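Local structure of lipoprotein (Colwellia psychrerythraea, 3O0Y) at residues Ser406-Asp410 against Gly411-Gly415; Glu439-Pro442 against Gly443-Gln447; Pro465-Ala468 against Tyr469-Trp473; Gln479-Glu483 against Leu484-Glu488. The protein is a putative lipoprotein of unknown function, but belongs to a family grouped with the MA clan of metallopeptidases and may therefore be a peptidase-like enzyme. All coordinates share one frame; numbering follows the deposited sequence.

Contact 1. Residues Ser406-Asp410 against Gly411-Gly415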
loop_
_atom_site.group_PDB
_atom_site.type_symbol
_atom_site.label_atom_id
_atom_site.label_comp_id
_atom_site.label_asym_id
_atom_site.label_seq_id
_atom_site.Cartn_x
_atom_site.Cartn_y
_atom_site.Cartn_z
ATOM N N SER A 406 8.931 1.918 0.701
ATOM C CA SER A 406 9.632 2.924 1.507
ATOM C C SER A 406 11.112 2.596 1.736
ATOM O O SER A 406 11.513 1.419 1.751
ATOM C CB SER A 406 8.946 3.009 2.846
ATOM O OG SER A 406 9.735 3.780 3.805
ATOM N N PRO A 407 11.928 3.631 1.880
ATOM C CA PRO A 407 13.291 3.345 2.390
ATOM C C PRO A 407 13.273 2.769 3.827
ATOM O O PRO A 407 12.318 2.922 4.562
ATOM C CB PRO A 407 13.935 4.705 2.435
ATOM C CG PRO A 407 12.923 5.696 1.823
ATOM C CD PRO A 407 11.598 5.047 1.979
ATOM N N ALA A 408 14.342 2.105 4.199
ATOM C CA ALA A 408 14.601 1.848 5.609
ATOM C C ALA A 408 14.845 3.203 6.285
ATOM O O ALA A 408 15.376 4.124 5.631
ATOM C CB ALA A 408 15.879 0.955 5.705
ATOM N N VAL A 409 14.454 3.334 7.547
ATOM C CA VAL A 409 14.573 4.613 8.250
ATOM C C VAL A 409 15.976 5.159 8.118
ATOM O O VAL A 409 16.186 6.327 7.822
ATOM C CB VAL A 409 14.128 4.540 9.694
ATOM C CG1 VAL A 409 14.174 5.932 10.342
ATOM C CG2 VAL A 409 12.778 3.981 9.751
ATOM N N ASP A 410 16.990 4.287 8.192
ATOM C CA ASP A 410 18.388 4.767 8.127
ATOM C C ASP A 410 18.944 4.993 6.762
ATOM O O ASP A 410 20.066 5.443 6.637
ATOM C CB ASP A 410 19.354 3.849 8.921
ATOM C CG ASP A 410 19.520 2.469 8.301
ATOM O OD1 ASP A 410 19.138 2.277 7.089
ATOM O OD2 ASP A 410 20.039 1.580 9.046
ATOM N N GLY A 411 18.195 4.735 5.720
ATOM C CA GLY A 411 18.694 5.113 4.434
ATOM C C GLY A 411 19.547 4.021 3.755
ATOM O O GLY A 411 19.851 4.094 2.546
ATOM N N SER A 412 19.857 2.969 4.504
ATOM C CA SER A 412 20.697 1.901 3.975
ATOM C C SER A 412 20.052 1.110 2.819
ATOM O O SER A 412 20.746 0.544 1.955
ATOM C CB SER A 412 21.079 0.959 5.114
ATOM O OG SER A 412 19.929 0.291 5.612
ATOM N N LYS A 413 18.737 1.039 2.801
ATOM C CA LYS A 413 18.017 0.475 1.640
ATOM C C LYS A 413 17.128 1.640 1.160
ATOM O O LYS A 413 16.468 2.257 2.011
ATOM C CB LYS A 413 17.207 -0.721 2.113
ATOM C CG LYS A 413 16.176 -1.260 1.116
ATOM C CD LYS A 413 15.086 -2.109 1.744
ATOM C CE LYS A 413 14.054 -1.220 2.445
ATOM N NZ LYS A 413 13.078 -2.062 3.203
ATOM N N PRO A 414 17.157 1.973 -0.160
ATOM C CA PRO A 414 16.564 3.183 -0.730
ATOM C C PRO A 414 15.083 3.018 -0.881
ATOM O O PRO A 414 14.583 1.876 -0.850
ATOM C CB PRO A 414 17.241 3.279 -2.119
ATOM C CG PRO A 414 17.483 1.840 -2.455
ATOM C CD PRO A 414 17.990 1.271 -1.182
ATOM N N GLY A 415 14.342 4.122 -1.060
ATOM C CA GLY A 415 12.983 3.945 -1.544
ATOM C C GLY A 415 13.026 3.529 -2.988
ATOM O O GLY A 415 13.900 3.984 -3.737
HETATM O O HOH W 1 12.321 -0.009 -0.596
HETATM O O HOH W 2 10.526 -0.751 2.999
#
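Ala-408 pairs twice with the residues that return after the bend. Its carbonyl O takes the amide of Gly-411 (N to O 2.9 Å), closing a type I beta turn, and its own N donates to Lys-413 O at 3.1 Å, doubling the chain back. Gly-411 has a positive phi (89°), at which a CB would be jammed against the preceding carbonyl. Within the turn, Asp-410 OD1 is gripped by two donors, Ser-412 N at 2.8 Å from above the carboxylate plane and Ser-412 OG at 2.6 Å on its syn side. Both side chains turn to the crowded position between backbone N and carbonyl carbon (chi1 68° and 66°), which points OD1 and the hydroxyl toward each other across the link. At the base, Pro-407 CG rests 3.6 Å from Gly-415 N. Lys-413 bends at chi3, passing CE 3.7 Å from Ser-406 O, and a water joins its NZ to that oxygen; the ammonium is salt-bridged to Asp-155 and bonded to Met-52 O. The bond from Ser-412 N to Asp-410 OD1 makes an Asx turn overlapping the type I turn in the hairpin loop between antiparallel strands 402-405 and 416-419.

Contact 2. Residues Glu439-Pro442 against Gly443-Gln447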
loop_
_atom_site.group_PDB
_atom_site.type_symbol
_atom_site.label_atom_id
_atom_site.label_comp_id
_atom_site.label_asym_id
_atom_site.label_seq_id
_atom_site.Cartn_x
_atom_site.Cartn_y
_atom_site.Cartn_z
ATOM N N GLU A 439 4.339 7.364 -8.239
ATOM C CA GLU A 439 5.166 6.451 -7.440
ATOM C C GLU A 439 6.350 7.138 -6.823
ATOM O O GLU A 439 6.810 6.804 -5.703
ATOM C CB GLU A 439 5.579 5.237 -8.241
ATOM C CG GLU A 439 4.442 4.298 -8.764
ATOM C CD GLU A 439 3.597 3.645 -7.736
ATOM O OE1 GLU A 439 3.829 3.806 -6.550
ATOM O OE2 GLU A 439 2.654 2.958 -8.180
ATOM N N ALA A 440 6.940 8.027 -7.583
ATOM C CA ALA A 440 8.178 8.679 -7.176
ATOM C C ALA A 440 7.932 10.102 -6.742
ATOM O O ALA A 440 7.442 10.277 -5.611
ATOM C CB ALA A 440 9.272 8.486 -8.215
ATOM N N ASN A 441 8.352 11.115 -7.495
ATOM C CA ASN A 441 8.196 12.485 -7.177
ATOM C C ASN A 441 7.216 13.200 -8.139
ATOM O O ASN A 441 7.302 12.994 -9.350
ATOM C CB ASN A 441 9.529 13.183 -7.321
ATOM C CG ASN A 441 10.585 12.593 -6.340
ATOM O OD1 ASN A 441 10.210 12.026 -5.269
ATOM N ND2 ASN A 441 11.838 12.777 -6.660
ATOM N N PRO A 442 6.330 14.013 -7.596
ATOM C CA PRO A 442 6.097 14.486 -6.230
ATOM C C PRO A 442 5.142 13.596 -5.422
ATOM O O PRO A 442 4.753 14.019 -4.314
ATOM C CB PRO A 442 5.393 15.841 -6.467
ATOM C CG PRO A 442 4.978 15.813 -7.826
ATOM C CD PRO A 442 5.450 14.688 -8.576
ATOM N N GLY A 443 4.956 12.356 -5.852
ATOM C CA GLY A 443 4.053 11.422 -5.167
ATOM C C GLY A 443 4.599 10.634 -3.964
ATOM O O GLY A 443 5.144 11.212 -3.036
ATOM N N HIS A 444 4.519 9.323 -4.019
ATOM C CA HIS A 444 4.809 8.527 -2.845
ATOM C C HIS A 444 6.190 8.737 -2.272
ATOM O O HIS A 444 6.298 8.887 -1.054
ATOM C CB HIS A 444 4.649 7.052 -3.112
ATOM C CG HIS A 444 3.233 6.556 -3.205
ATOM N ND1 HIS A 444 2.209 7.020 -2.385
ATOM C CD2 HIS A 444 2.688 5.610 -4.003
ATOM C CE1 HIS A 444 1.104 6.331 -2.669
ATOM N NE2 HIS A 444 1.364 5.478 -3.643
ATOM N N HIS A 445 7.242 8.721 -3.075
ATOM C CA HIS A 445 8.596 8.845 -2.532
ATOM C C HIS A 445 8.783 10.197 -1.830
ATOM O O HIS A 445 9.248 10.290 -0.677
ATOM C CB HIS A 445 9.672 8.647 -3.606
ATOM C CG HIS A 445 11.049 8.881 -3.050
ATOM N ND1 HIS A 445 11.620 7.982 -2.172
ATOM C CD2 HIS A 445 11.870 9.970 -3.078
ATOM C CE1 HIS A 445 12.787 8.477 -1.748
ATOM N NE2 HIS A 445 12.959 9.696 -2.261
ATOM N N TRP A 446 8.384 11.283 -2.490
ATOM C CA TRP A 446 8.605 12.592 -1.952
ATOM C C TRP A 446 7.876 12.691 -0.581
ATOM O O TRP A 446 8.446 13.176 0.393
ATOM C CB TRP A 446 8.149 13.663 -2.934
ATOM C CG TRP A 446 8.694 15.046 -2.664
ATOM C CD1 TRP A 446 8.021 16.101 -2.104
ATOM C CD2 TRP A 446 9.964 15.546 -3.055
ATOM N NE1 TRP A 446 8.801 17.210 -2.116
ATOM C CE2 TRP A 446 10.004 16.905 -2.674
ATOM C CE3 TRP A 446 11.073 14.978 -3.693
ATOM C CZ2 TRP A 446 11.104 17.713 -2.905
ATOM C CZ3 TRP A 446 12.147 15.787 -3.915
ATOM C CH2 TRP A 446 12.145 17.147 -3.585
ATOM N N GLN A 447 6.649 12.212 -0.539
ATOM C CA GLN A 447 5.806 12.337 0.658
ATOM C C GLN A 447 6.307 11.454 1.765
ATOM O O GLN A 447 6.582 11.958 2.886
ATOM C CB GLN A 447 4.360 12.054 0.326
ATOM C CG GLN A 447 3.390 12.074 1.463
ATOM C CD GLN A 447 3.319 10.760 2.167
ATOM O OE1 GLN A 447 2.854 9.777 1.615
ATOM N NE2 GLN A 447 3.644 10.782 3.498
#
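Glu-439 swings back toward His-444 because CG stands anti to its carbonyl carbon (chi1 -62°) and the chain folds again at chi2, which sets OE1 at the edge of the imidazole, in its plane and 3.3 Å from His-444 CD2. Carboxylate and ring lie side by side with planes 46° apart. Asn-441, at the same first torsion, places its amide at 77° to the indole, CG being 3.6 Å from Trp-446 CE3, and alongside the His-445 ring. Replacing Asn-441 by an alanine removes the amide, which would probably open a gap between the His-445 and Trp-446 rings and leave CE3 without its neighbour. The bend contains a cis peptide before Pro-442, and Gly-443 is the N-cap of the next helix. His-445 N donates to Glu-439 O at 3.3 Å, while Trp-446 N reaches Ala-440 O only weakly, at 3.4 Å. His-438, Glu-439 and His-444 are reminiscent of the HExxH signature of MA-clan metallopeptidases, with two more residues between, and a sulfate lies near Glu-439. The turn joins helix 432-439 to helix 444-452: Tyr-404 of strand 402-405 bonds His-445 ND1, helix 467-483 packs on His-444, and Leu-588 of helix 580-588 touches Trp-446.

Contact 3. Residues Pro465-Ala468 against Tyr469-Trp473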
loop_
_atom_site.group_PDB
_atom_site.type_symbol
_atom_site.label_atom_id
_atom_site.label_comp_id
_atom_site.label_asym_id
_atom_site.label_seq_id
_atom_site.Cartn_x
_atom_site.Cartn_y
_atom_site.Cartn_z
ATOM N N PRO A 465 0.375 4.959 8.362
ATOM C CA PRO A 465 -0.162 4.519 7.068
ATOM C C PRO A 465 -1.622 4.949 6.939
ATOM O O PRO A 465 -2.517 4.043 7.138
ATOM C CB PRO A 465 -0.231 3.011 7.208
ATOM C CG PRO A 465 -0.317 2.764 8.622
ATOM C CD PRO A 465 0.218 3.925 9.386
ATOM N N TYR A 466 -1.904 6.222 7.019
ATOM C CA TYR A 466 -3.192 6.821 6.703
ATOM C C TYR A 466 -3.467 6.696 5.169
ATOM O O TYR A 466 -2.955 7.463 4.363
ATOM C CB TYR A 466 -3.189 8.284 7.123
ATOM C CG TYR A 466 -3.377 8.433 8.599
ATOM C CD1 TYR A 466 -4.615 8.146 9.175
ATOM C CD2 TYR A 466 -2.326 8.798 9.443
ATOM C CE1 TYR A 466 -4.784 8.209 10.569
ATOM C CE2 TYR A 466 -2.533 8.860 10.813
ATOM C CZ TYR A 466 -3.721 8.599 11.346
ATOM O OH TYR A 466 -3.913 8.717 12.734
ATOM N N ASN A 467 -4.285 5.767 4.800
ATOM C CA ASN A 467 -4.532 5.466 3.378
ATOM C C ASN A 467 -5.071 6.662 2.578
ATOM O O ASN A 467 -4.650 6.875 1.435
ATOM C CB ASN A 467 -5.538 4.276 3.328
ATOM C CG ASN A 467 -5.720 3.693 1.974
ATOM O OD1 ASN A 467 -4.795 3.136 1.388
ATOM N ND2 ASN A 467 -6.960 3.725 1.492
ATOM N N ALA A 468 -6.044 7.415 3.121
ATOM C CA ALA A 468 -6.648 8.511 2.393
ATOM C C ALA A 468 -5.627 9.615 2.198
ATOM O O ALA A 468 -5.483 10.143 1.104
ATOM C CB ALA A 468 -7.906 9.008 3.088
ATOM N N TYR A 469 -4.839 9.865 3.207
ATOM C CA TYR A 469 -3.747 10.854 3.072
ATOM C C TYR A 469 -2.736 10.417 2.013
ATOM O O TYR A 469 -2.311 11.202 1.159
ATOM C CB TYR A 469 -3.057 11.110 4.422
ATOM C CG TYR A 469 -1.908 12.070 4.326
ATOM C CD1 TYR A 469 -2.016 13.380 4.659
ATOM C CD2 TYR A 469 -0.676 11.585 3.947
ATOM C CE1 TYR A 469 -0.934 14.234 4.567
ATOM C CE2 TYR A 469 0.398 12.435 3.796
ATOM C CZ TYR A 469 0.285 13.723 4.152
ATOM O OH TYR A 469 1.392 14.574 4.049
ATOM N N THR A 470 -2.245 9.212 2.169
ATOM C CA THR A 470 -1.133 8.661 1.410
ATOM C C THR A 470 -1.521 8.474 -0.055
ATOM O O THR A 470 -0.776 8.959 -0.926
ATOM C CB THR A 470 -0.542 7.370 2.035
ATOM O OG1 THR A 470 -0.199 7.654 3.404
ATOM C CG2 THR A 470 0.737 6.937 1.228
ATOM N N GLU A 471 -2.644 7.842 -0.341
ATOM C CA GLU A 471 -3.072 7.665 -1.681
ATOM C C GLU A 471 -3.653 8.941 -2.254
ATOM O O GLU A 471 -3.405 9.200 -3.455
ATOM C CB GLU A 471 -4.107 6.538 -1.735
ATOM C CG GLU A 471 -3.580 5.259 -1.187
ATOM C CD GLU A 471 -2.270 4.730 -1.864
ATOM O OE1 GLU A 471 -1.783 5.244 -2.929
ATOM O OE2 GLU A 471 -1.682 3.816 -1.239
ATOM N N GLY A 472 -4.377 9.740 -1.453
ATOM C CA GLY A 472 -4.895 10.969 -1.917
ATOM C C GLY A 472 -3.786 11.947 -2.286
ATOM O O GLY A 472 -3.880 12.644 -3.324
ATOM N N TRP A 473 -2.704 11.952 -1.503
ATOM C CA TRP A 473 -1.557 12.815 -1.817
ATOM C C TRP A 473 -0.985 12.442 -3.198
ATOM O O TRP A 473 -0.685 13.320 -4.006
ATOM C CB TRP A 473 -0.443 12.687 -0.743
ATOM C CG TRP A 473 0.829 13.385 -1.288
ATOM C CD1 TRP A 473 1.839 12.803 -1.934
ATOM C CD2 TRP A 473 0.971 14.802 -1.496
ATOM N NE1 TRP A 473 2.658 13.761 -2.481
ATOM C CE2 TRP A 473 2.148 14.991 -2.202
ATOM C CE3 TRP A 473 0.271 15.900 -1.061
ATOM C CZ2 TRP A 473 2.589 16.262 -2.563
ATOM C CZ3 TRP A 473 0.693 17.160 -1.425
ATOM C CH2 TRP A 473 1.868 17.322 -2.099
HETATM O O HOH W 3 -2.079 3.295 1.406
#
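Tyr-466 and Thr-470 join across the first turn of helix 467-483, with Tyr-466 as the N-cap residue. Its carbonyl O receives two bonds from the same threonine, one from Thr-470 N at 2.9 Å, nearly along the C=O axis, and one from Thr-470 OG1, also 2.9 Å but from above the carbonyl plane. With OG1 anti to the carbonyl carbon (chi1 -54°), the hydroxyl is turned back toward that oxygen. Tyr-466 CB also packs on Tyr-469 CB, 3.9 Å away, while the phenol leads off to helix 100-117. Next, Asn-467 O accepts the amide of Glu-471, and the two side chains cross, OD1 of Asn-467 coming within 3.6 Å of Glu-471 CG, the amide and carboxylate planes being 62° apart. A water donates to both Asn-467 OD1 and Glu-471 OE2, linking these oxygens without a direct bond. The amide is fixed in its rotation by ND2, which binds Leu-295 O and Gln-552 O. A sulfate is bound about 4 Å from the Glu-471 side chain, possibly marking a pocket. Ala-468 ends the first segment, its O taking the N-H of Gly-472, N to O 2.8 Å.

Contact 4. Residues Gln479-Glu483 against Leu484-Glu488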
loop_
_atom_site.group_PDB
_atom_site.type_symbol
_atom_site.label_atom_id
_atom_site.label_comp_id
_atom_site.label_asym_id
_atom_site.label_seq_id
_atom_site.Cartn_x
_atom_site.Cartn_y
_atom_site.Cartn_z
ATOM N N GLN A 479 -1.845 15.570 -10.437
ATOM C CA GLN A 479 -2.464 16.802 -10.952
ATOM C C GLN A 479 -1.522 17.962 -10.840
ATOM O O GLN A 479 -1.398 18.756 -11.760
ATOM C CB GLN A 479 -3.787 17.160 -10.258
ATOM C CG GLN A 479 -4.389 18.437 -10.807
ATOM C CD GLN A 479 -5.782 18.657 -10.189
ATOM O OE1 GLN A 479 -6.609 17.726 -10.195
ATOM N NE2 GLN A 479 -6.047 19.855 -9.723
ATOM N N VAL A 480 -0.827 18.079 -9.709
ATOM C CA VAL A 480 0.176 19.115 -9.574
ATOM C C VAL A 480 1.246 19.009 -10.678
ATOM O O VAL A 480 1.718 20.029 -11.157
ATOM C CB VAL A 480 0.895 19.072 -8.201
ATOM C CG1 VAL A 480 2.080 20.159 -8.181
ATOM C CG2 VAL A 480 -0.080 19.484 -7.129
ATOM N N ALA A 481 1.665 17.780 -11.074
ATOM C CA ALA A 481 2.667 17.642 -12.135
ATOM C C ALA A 481 2.137 18.318 -13.421
ATOM O O ALA A 481 2.897 18.983 -14.128
ATOM C CB ALA A 481 2.965 16.167 -12.366
ATOM N N TYR A 482 0.849 18.155 -13.723
ATOM C CA TYR A 482 0.208 18.877 -14.853
ATOM C C TYR A 482 0.284 20.391 -14.683
ATOM O O TYR A 482 0.717 21.133 -15.587
ATOM C CB TYR A 482 -1.255 18.406 -15.077
ATOM C CG TYR A 482 -1.944 19.227 -16.139
ATOM C CD1 TYR A 482 -1.807 18.912 -17.490
ATOM C CD2 TYR A 482 -2.560 20.419 -15.826
ATOM C CE1 TYR A 482 -2.333 19.710 -18.500
ATOM C CE2 TYR A 482 -3.158 21.169 -16.800
ATOM C CZ TYR A 482 -2.988 20.877 -18.153
ATOM O OH TYR A 482 -3.439 21.743 -19.132
ATOM N N GLU A 483 -0.086 20.867 -13.496
ATOM C CA GLU A 483 -0.026 22.318 -13.186
ATOM C C GLU A 483 1.357 22.912 -13.202
ATOM O O GLU A 483 1.466 24.097 -13.340
ATOM C CB GLU A 483 -0.706 22.599 -11.842
ATOM C CG GLU A 483 -2.189 22.257 -11.802
ATOM C CD GLU A 483 -2.768 22.272 -10.362
ATOM O OE1 GLU A 483 -2.000 22.408 -9.332
ATOM O OE2 GLU A 483 -3.994 22.047 -10.269
ATOM N N LEU A 484 2.385 22.077 -13.117
ATOM C CA LEU A 484 3.789 22.499 -13.233
ATOM C C LEU A 484 4.278 22.402 -14.668
ATOM O O LEU A 484 5.426 22.721 -14.939
ATOM C CB LEU A 484 4.657 21.589 -12.365
ATOM C CG LEU A 484 4.691 21.887 -10.876
ATOM C CD1 LEU A 484 5.348 20.699 -10.149
ATOM C CD2 LEU A 484 5.423 23.201 -10.643
ATOM N N GLY A 485 3.430 21.926 -15.593
ATOM C CA GLY A 485 3.764 21.898 -17.028
ATOM C C GLY A 485 4.465 20.669 -17.492
ATOM O O GLY A 485 4.983 20.687 -18.594
ATOM N N MET A 486 4.298 19.530 -16.777
ATOM C CA MET A 486 4.956 18.320 -17.215
ATOM C C MET A 486 4.328 17.704 -18.497
ATOM O O MET A 486 4.917 16.787 -19.076
ATOM C CB MET A 486 4.981 17.294 -16.100
ATOM C CG MET A 486 5.889 17.692 -14.955
ATOM S SD MET A 486 7.700 17.986 -15.456
ATOM C CE MET A 486 7.524 19.569 -15.175
ATOM N N TYR A 487 3.112 18.140 -18.882
ATOM C CA TYR A 487 2.487 17.699 -20.104
ATOM C C TYR A 487 2.456 18.744 -21.216
ATOM O O TYR A 487 1.697 18.612 -22.178
ATOM C CB TYR A 487 1.093 17.133 -19.788
ATOM C CG TYR A 487 1.154 15.965 -18.821
ATOM C CD1 TYR A 487 1.431 14.682 -19.281
ATOM C CD2 TYR A 487 0.962 16.146 -17.477
ATOM C CE1 TYR A 487 1.507 13.649 -18.442
ATOM C CE2 TYR A 487 1.073 15.103 -16.602
ATOM C CZ TYR A 487 1.301 13.830 -17.106
ATOM O OH TYR A 487 1.378 12.765 -16.232
ATOM N N GLU A 488 3.310 19.734 -21.107
ATOM C CA GLU A 488 3.501 20.666 -22.210
ATOM C C GLU A 488 3.805 19.872 -23.497
ATOM O O GLU A 488 4.691 19.019 -23.527
ATOM C CB GLU A 488 4.627 21.657 -21.842
ATOM C CG GLU A 488 4.941 22.609 -22.996
ATOM C CD GLU A 488 6.254 23.467 -22.797
ATOM O OE1 GLU A 488 6.419 24.435 -23.583
ATOM O OE2 GLU A 488 7.119 23.166 -21.909
HETATM O O HOH W 4 1.319 20.313 -18.271
#
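Leu-484 lays its CD1 branch against Val-480, one turn back on the helix. Its CD1 lies 3.9 Å from Val-480 CG1, the two side chains running side by side in the same direction, and its CG covers Val-480 O at 3.5 Å. CG stands anti to the carbonyl carbon (chi1 -80°), folding the side chain back along the helix instead of outward. A serine in place of Leu-484 lacks these methyls and would probably leave a gap beside Val-480 CG1. Next comes a Schellman motif, in which Met-486 N binds Ala-481 O at 3.0 Å and Gly-485 N binds Tyr-482 O at 2.8 Å; the positive phi of Gly-485 turns the chain. The CB and CG of Met-486 lie over Ala-481, CG 4.2 Å from Ala-481 CB, before the side chain leads away, the apolar contact that accompanies such a cap. On the other flank the two tyrosines cross obliquely. The edge of the Tyr-487 ring meets Tyr-482, with Tyr-487 CD2 3.9 Å from Tyr-482 CD1. A water bridges Tyr-482 O to Tyr-487 N. The cap closes helix 467-483: Tyr-437 of helix 432-439 touches Ala-481, Met-486 and Tyr-487, Arg-497 of helix 491-515 touches both tyrosines, and Glu-483 is salt-bridged to Arg-567 of helix 555-574.

Contacts 2 and 3 are buried, contacts 1 and 4 only partly so, yet burial does not sort them by polarity: contact 4 is largely apolar, the buried pair rich in polar groups. Helices 444-452 and 467-483 meet where contacts 2 and 3 touch: His-444 CE1 packs 3.1 Å from Glu-471 OE1. A bound sulfate lies close to Glu-439 and Glu-471. Contacts 3 and 4 are the beginning and end of one helix, a threonine doubling a backbone bond at the start and apolar side chains covering a Schellman cap at the finish. Contact 1, about 14 Å centre to centre from contact 2, is a hairpin loop held by backbone bonds, a carboxylate and waters.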